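Local coordinates for interferon-inducible protein AIM2 (PDB 4JBM) that senses cytosolic double-stranded DNA, which its HIN domain binds through electrostatic interactions, and so triggers assembly of the AIM2 inflammasome, at residues H28-V31 with D36-F39; V5-K10 with H84-N89. All blocks are in the same frame, centred on the assembly; numbering follows the deposited sequence.

In the fold
Both contacts lie in the first of the two sheets of the HIN domain; the centres of the two contacts are 9 Å apart, and they meet where strands 4-16 and 25-32 run side by side. T30 joins them: its N lies 2.7 Å from K10 O, and its O lies 2.8 Å from L9 N, two probable hydrogen bonds. Interaction 1 continues the sheet from strand 25-32 to strand 37-42, whereas interaction 2 sets the chain leading into helix 88-95 against strand 4-16. That helix also packs on T30 and F37. Interaction 2 reaches the DNA directly through N89; interaction 1 comes no nearer than about 7 Å, nearest atom to bound nucleic acid.

Interaction 1: residues H28-V31 with D36-F39; sequences HATV and DFFF
V31 lays its CG2 methyl over one face of the F38 ring. The methyl stands 3.8 Å from the centroid of that ring and 29° off its normal, which meets the geometry of a CH-pi contact. It is displaced toward one side of the ring, V31 CG2 lying 3.4 Å from F38 CE1. The V31 torsion explains the approach: with CG1 anti to the carbonyl carbon (chi1 -56°), CG2 falls between the backbone N and the carbonyl carbon, on the side of the neighbouring strand. L4 and V6 of strand 4-16 also touch F38, and V6 touches V31.

The backbones fix the register. V31 N donates to F38 O at 2.9 Å in a nearly straight bond, and F38 N returns a bond of equal length to V31 O. V31 and F38 therefore form an antiparallel hydrogen-bonded pair, while T30 and F39 form the adjacent non-hydrogen-bonded pair. Strands 25-32 and 37-42 make a beta hairpin in a sheet whose strand order is consistent with the OB fold, two of which make up a HIN domain. The short segments run at 172° to each other, close to exactly antiparallel.

On the face bearing T30 and F39, the two side chains lie alongside and point the same way. Here a ring edge is engaged: T30 OG1 lies in the plane of the F39 ring, 3.3 Å from F39 CD1. I111 and N113 of strand 111-123 touch the same phenylalanine, so the hairpin also meets the second half of the domain. Weaker CA-H...O contacts supplement the amide bonds, F39 CA lying 3.4 Å from A29 O. F37 follows a different course, its ring leading off to R93 and A94 of helix 88-95.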
loop_
_atom_site.group_PDB
_atom_site.type_symbol
_atom_site.label_atom_id
_atom_site.label_comp_id
_atom_site.label_asym_id
_atom_site.label_seq_id
_atom_site.Cartn_x
_atom_site.Cartn_y
_atom_site.Cartn_z
ATOM N N HIS A 28 -2.197 -5.349 -5.620
ATOM C CA HIS A 28 -1.176 -5.271 -4.593
ATOM C C HIS A 28 -1.406 -6.328 -3.523
ATOM O O HIS A 28 -2.546 -6.656 -3.181
ATOM C CB HIS A 28 -1.178 -3.881 -3.966
ATOM C CG HIS A 28 -0.718 -2.812 -4.900
ATOM N ND1 HIS A 28 -1.581 -2.093 -5.700
ATOM C CD2 HIS A 28 0.526 -2.355 -5.181
ATOM C CE1 HIS A 28 -0.891 -1.230 -6.421
ATOM N NE2 HIS A 28 0.389 -1.365 -6.127
ATOM N N ALA A 29 -0.308 -6.841 -2.981
ATOM C CA ALA A 29 -0.375 -7.865 -1.957
ATOM C C ALA A 29 0.728 -7.648 -0.935
ATOM O O ALA A 29 1.661 -6.889 -1.172
ATOM C CB ALA A 29 -0.269 -9.253 -2.581
ATOM N N THR A 30 0.600 -8.283 0.221
ATOM C CA THR A 30 1.682 -8.290 1.200
ATOM C C THR A 30 2.071 -9.730 1.423
ATOM O O THR A 30 1.207 -10.583 1.623
ATOM C CB THR A 30 1.254 -7.676 2.534
ATOM O OG1 THR A 30 0.815 -6.333 2.319
ATOM C CG2 THR A 30 2.417 -7.665 3.525
ATOM N N VAL A 31 3.360 -10.020 1.345
ATOM C CA VAL A 31 3.806 -11.390 1.562
ATOM C C VAL A 31 4.936 -11.362 2.579
ATOM O O VAL A 31 5.467 -10.294 2.886
ATOM C CB VAL A 31 4.254 -12.062 0.248
ATOM C CG1 VAL A 31 3.142 -12.018 -0.789
ATOM C CG2 VAL A 31 5.504 -11.397 -0.276
ATOM N N ASP A 36 10.892 -11.467 7.528
ATOM C CA ASP A 36 10.319 -10.155 7.253
ATOM C C ASP A 36 9.168 -10.232 6.256
ATOM O O ASP A 36 8.837 -11.299 5.734
ATOM C CB ASP A 36 11.399 -9.188 6.744
ATOM C CG ASP A 36 11.114 -7.740 7.115
ATOM O OD1 ASP A 36 9.931 -7.394 7.296
ATOM O OD2 ASP A 36 12.075 -6.951 7.232
ATOM N N PHE A 37 8.565 -9.080 5.998
ATOM C CA PHE A 37 7.499 -8.986 5.015
ATOM C C PHE A 37 7.901 -7.949 3.960
ATOM O O PHE A 37 8.756 -7.092 4.193
ATOM C CB PHE A 37 6.203 -8.518 5.673
ATOM C CG PHE A 37 6.279 -7.114 6.201
ATOM C CD1 PHE A 37 6.787 -6.862 7.469
ATOM C CD2 PHE A 37 5.879 -6.038 5.416
ATOM C CE1 PHE A 37 6.881 -5.565 7.951
ATOM C CE2 PHE A 37 5.973 -4.737 5.889
ATOM C CZ PHE A 37 6.471 -4.497 7.156
ATOM N N PHE A 38 7.271 -8.025 2.799
ATOM C CA PHE A 38 7.364 -6.943 1.831
ATOM C C PHE A 38 6.080 -6.894 1.025
ATOM O O PHE A 38 5.313 -7.864 0.997
ATOM C CB PHE A 38 8.606 -7.077 0.938
ATOM C CG PHE A 38 8.781 -8.437 0.339
ATOM C CD1 PHE A 38 8.208 -8.752 -0.884
ATOM C CD2 PHE A 38 9.513 -9.409 1.003
ATOM C CE1 PHE A 38 8.375 -10.007 -1.438
ATOM C CE2 PHE A 38 9.680 -10.665 0.458
ATOM C CZ PHE A 38 9.106 -10.966 -0.763
ATOM N N PHE A 39 5.840 -5.752 0.392
ATOM C CA PHE A 39 4.666 -5.577 -0.449
ATOM C C PHE A 39 5.041 -5.963 -1.860
ATOM O O PHE A 39 6.194 -5.810 -2.269
ATOM C CB PHE A 39 4.179 -4.127 -0.365
ATOM C CG PHE A 39 4.129 -3.610 1.042
ATOM C CD1 PHE A 39 3.168 -4.083 1.932
ATOM C CD2 PHE A 39 5.063 -2.686 1.492
ATOM C CE1 PHE A 39 3.129 -3.629 3.246
ATOM C CE2 PHE A 39 5.033 -2.222 2.804
ATOM C CZ PHE A 39 4.063 -2.695 3.683
#

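Interaction 2: residues V5-K10 with H84-N89; sequences VVTVLK and HEVPNN. With nucleotides of chain C.
N89 ND2 donates to OP2 of DG8 of chain C at 2.5 Å, with an N-H...O angle of 152°; the length is too short for an ordinary N-H...O bond, so its exact geometry is doubtful. The amide reaches out from the start of helix 88-95, with CG anti to the backbone N (chi1 -156°), and N89 also packs on a cytosine base of the DNA.

Upstream of that helix, the chain is held against strand 4-16 by side chains alone. The V86 CG2 methyl comes up against T7, meeting its CB at 3.6 Å and its OG1 at 3.7 Å, while the two side chains run antiparallel alongside one another. The same methyl lies 4.3 Å from L9 CD1, so one branch of V86 serves two alternate residues of the strand. Two residues earlier, H84 crosses V5 at about a right angle, its CD2 lying 4.1 Å from V5 CG1 in an oblique approach to the imidazole.

A32 and V91 also touch V86, linking this patch to strand 25-32 and to the helix. Since L9 and K10 both face T30, strand 4-16 carries a classic beta bulge here, within the strand sheet of an OB fold whose flanking helix meets the phosphate backbone of double-stranded DNA.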
loop_
_atom_site.group_PDB
_atom_site.type_symbol
_atom_site.label_atom_id
_atom_site.label_comp_id
_atom_site.label_asym_id
_atom_site.label_seq_id
_atom_site.Cartn_x
_atom_site.Cartn_y
_atom_site.Cartn_z
ATOM N N VAL A 5 10.397 -18.347 -1.627
ATOM C CA VAL A 5 9.173 -18.877 -1.048
ATOM C C VAL A 5 8.636 -17.875 -0.042
ATOM O O VAL A 5 9.351 -17.460 0.866
ATOM C CB VAL A 5 9.417 -20.208 -0.331
ATOM C CG1 VAL A 5 8.118 -20.721 0.276
ATOM C CG2 VAL A 5 9.992 -21.227 -1.291
ATOM N N VAL A 6 7.395 -17.441 -0.246
ATOM C CA VAL A 6 6.754 -16.489 0.646
ATOM C C VAL A 6 5.362 -16.980 1.039
ATOM O O VAL A 6 4.759 -17.818 0.364
ATOM C CB VAL A 6 6.632 -15.086 0.005
ATOM C CG1 VAL A 6 8.006 -14.481 -0.242
ATOM C CG2 VAL A 6 5.868 -15.174 -1.285
ATOM N N THR A 7 4.879 -16.473 2.161
ATOM C CA THR A 7 3.534 -16.736 2.638
ATOM C C THR A 7 2.705 -15.483 2.362
ATOM O O THR A 7 3.115 -14.381 2.725
ATOM C CB THR A 7 3.555 -17.017 4.153
ATOM O OG1 THR A 7 4.441 -18.110 4.426
ATOM C CG2 THR A 7 2.159 -17.342 4.668
ATOM N N VAL A 8 1.546 -15.637 1.729
ATOM C CA VAL A 8 0.717 -14.468 1.433
ATOM C C VAL A 8 -0.096 -14.050 2.657
ATOM O O VAL A 8 -0.786 -14.865 3.268
ATOM C CB VAL A 8 -0.212 -14.693 0.220
ATOM C CG1 VAL A 8 -1.015 -13.430 -0.070
ATOM C CG2 VAL A 8 0.598 -15.084 -0.994
ATOM N N LEU A 9 0.006 -12.770 2.999
ATOM C CA LEU A 9 -0.620 -12.189 4.186
ATOM C C LEU A 9 -1.860 -11.363 3.858
ATOM O O LEU A 9 -2.826 -11.364 4.619
ATOM C CB LEU A 9 0.385 -11.294 4.919
ATOM C CG LEU A 9 1.253 -11.880 6.037
ATOM C CD1 LEU A 9 1.700 -13.279 5.729
ATOM C CD2 LEU A 9 2.455 -10.985 6.254
ATOM N N LYS A 10 -1.817 -10.647 2.735
ATOM C CA LYS A 10 -2.933 -9.801 2.299
ATOM C C LYS A 10 -2.880 -9.635 0.783
ATOM O O LYS A 10 -1.796 -9.630 0.199
ATOM C CB LYS A 10 -2.849 -8.434 2.982
ATOM C CG LYS A 10 -4.019 -7.486 2.737
ATOM C CD LYS A 10 -3.702 -6.071 3.248
ATOM C CE LYS A 10 -4.909 -5.149 3.163
ATOM N NZ LYS A 10 -5.208 -4.776 1.762
ATOM N N HIS A 84 7.061 -23.452 6.154
ATOM C CA HIS A 84 7.331 -22.117 6.672
ATOM C C HIS A 84 6.158 -21.572 7.459
ATOM O O HIS A 84 4.996 -21.767 7.105
ATOM C CB HIS A 84 7.661 -21.138 5.543
ATOM C CG HIS A 84 9.000 -21.348 4.920
ATOM N ND1 HIS A 84 9.821 -22.415 5.232
ATOM C CD2 HIS A 84 9.693 -20.607 4.024
ATOM C CE1 HIS A 84 10.938 -22.332 4.549
ATOM N NE2 HIS A 84 10.888 -21.233 3.801
ATOM N N GLU A 85 6.500 -20.885 8.542
ATOM C CA GLU A 85 5.534 -20.205 9.374
ATOM C C GLU A 85 6.027 -18.796 9.641
ATOM O O GLU A 85 7.195 -18.599 9.976
ATOM C CB GLU A 85 5.355 -20.949 10.702
ATOM C CG GLU A 85 4.755 -22.342 10.580
ATOM C CD GLU A 85 4.812 -23.123 11.887
ATOM O OE1 GLU A 85 5.926 -23.480 12.326
ATOM O OE2 GLU A 85 3.741 -23.374 12.479
ATOM N N VAL A 86 5.139 -17.824 9.483
ATOM C CA VAL A 86 5.489 -16.439 9.722
ATOM C C VAL A 86 5.292 -16.152 11.201
ATOM O O VAL A 86 4.207 -16.394 11.732
ATOM C CB VAL A 86 4.609 -15.481 8.886
ATOM C CG1 VAL A 86 5.073 -14.047 9.042
ATOM C CG2 VAL A 86 4.620 -15.892 7.423
ATOM N N PRO A 87 6.342 -15.645 11.873
ATOM C CA PRO A 87 6.226 -15.209 13.271
ATOM C C PRO A 87 5.084 -14.206 13.451
ATOM O O PRO A 87 4.789 -13.446 12.528
ATOM C CB PRO A 87 7.569 -14.521 13.539
ATOM C CG PRO A 87 8.533 -15.188 12.597
ATOM C CD PRO A 87 7.727 -15.553 11.368
ATOM N N ASN A 88 4.448 -14.214 14.619
ATOM C CA ASN A 88 3.315 -13.334 14.867
ATOM C C ASN A 88 3.599 -11.854 14.630
ATOM O O ASN A 88 2.778 -11.149 14.028
ATOM C CB ASN A 88 2.806 -13.516 16.302
ATOM C CG ASN A 88 2.088 -14.842 16.509
ATOM O OD1 ASN A 88 1.592 -15.450 15.557
ATOM N ND2 ASN A 88 2.058 -15.307 17.756
ATOM N N ASN A 89 4.756 -11.381 15.090
ATOM C CA ASN A 89 5.033 -9.951 15.015
ATOM C C ASN A 89 5.420 -9.485 13.608
ATOM O O ASN A 89 5.348 -8.296 13.303
ATOM C CB ASN A 89 6.086 -9.503 16.022
ATOM C CG ASN A 89 5.949 -8.023 16.352
ATOM O OD1 ASN A 89 4.890 -7.592 16.818
ATOM N ND2 ASN A 89 6.982 -7.235 16.062
ATOM P P DG C 8 10.354 -8.264 16.437
ATOM O OP1 DG C 8 11.129 -9.474 16.068
ATOM O OP2 DG C 8 9.396 -7.652 15.483
ATOM O "O5'" DG C 8 9.568 -8.554 17.798
ATOM C "C5'" DG C 8 10.355 -8.939 18.944
ATOM C "C4'" DG C 8 9.435 -9.048 20.138
ATOM O "O4'" DG C 8 9.064 -7.745 20.646
ATOM C "C3'" DG C 8 8.143 -9.794 19.818
ATOM O "O3'" DG C 8 7.939 -10.797 20.783
ATOM C "C2'" DG C 8 7.057 -8.724 19.850
ATOM C "C1'" DG C 8 7.661 -7.703 20.807
ATOM N N9 DG C 8 7.223 -6.348 20.516
ATOM C C8 DG C 8 7.188 -5.709 19.298
ATOM N N7 DG C 8 6.725 -4.487 19.349
ATOM C C5 DG C 8 6.420 -4.306 20.689
ATOM C C6 DG C 8 5.887 -3.177 21.339
ATOM O O6 DG C 8 5.585 -2.068 20.855
ATOM N N1 DG C 8 5.737 -3.431 22.699
ATOM C C2 DG C 8 6.072 -4.607 23.334
ATOM N N2 DG C 8 5.859 -4.636 24.656
ATOM N N3 DG C 8 6.569 -5.677 22.728
ATOM C C4 DG C 8 6.718 -5.447 21.414
#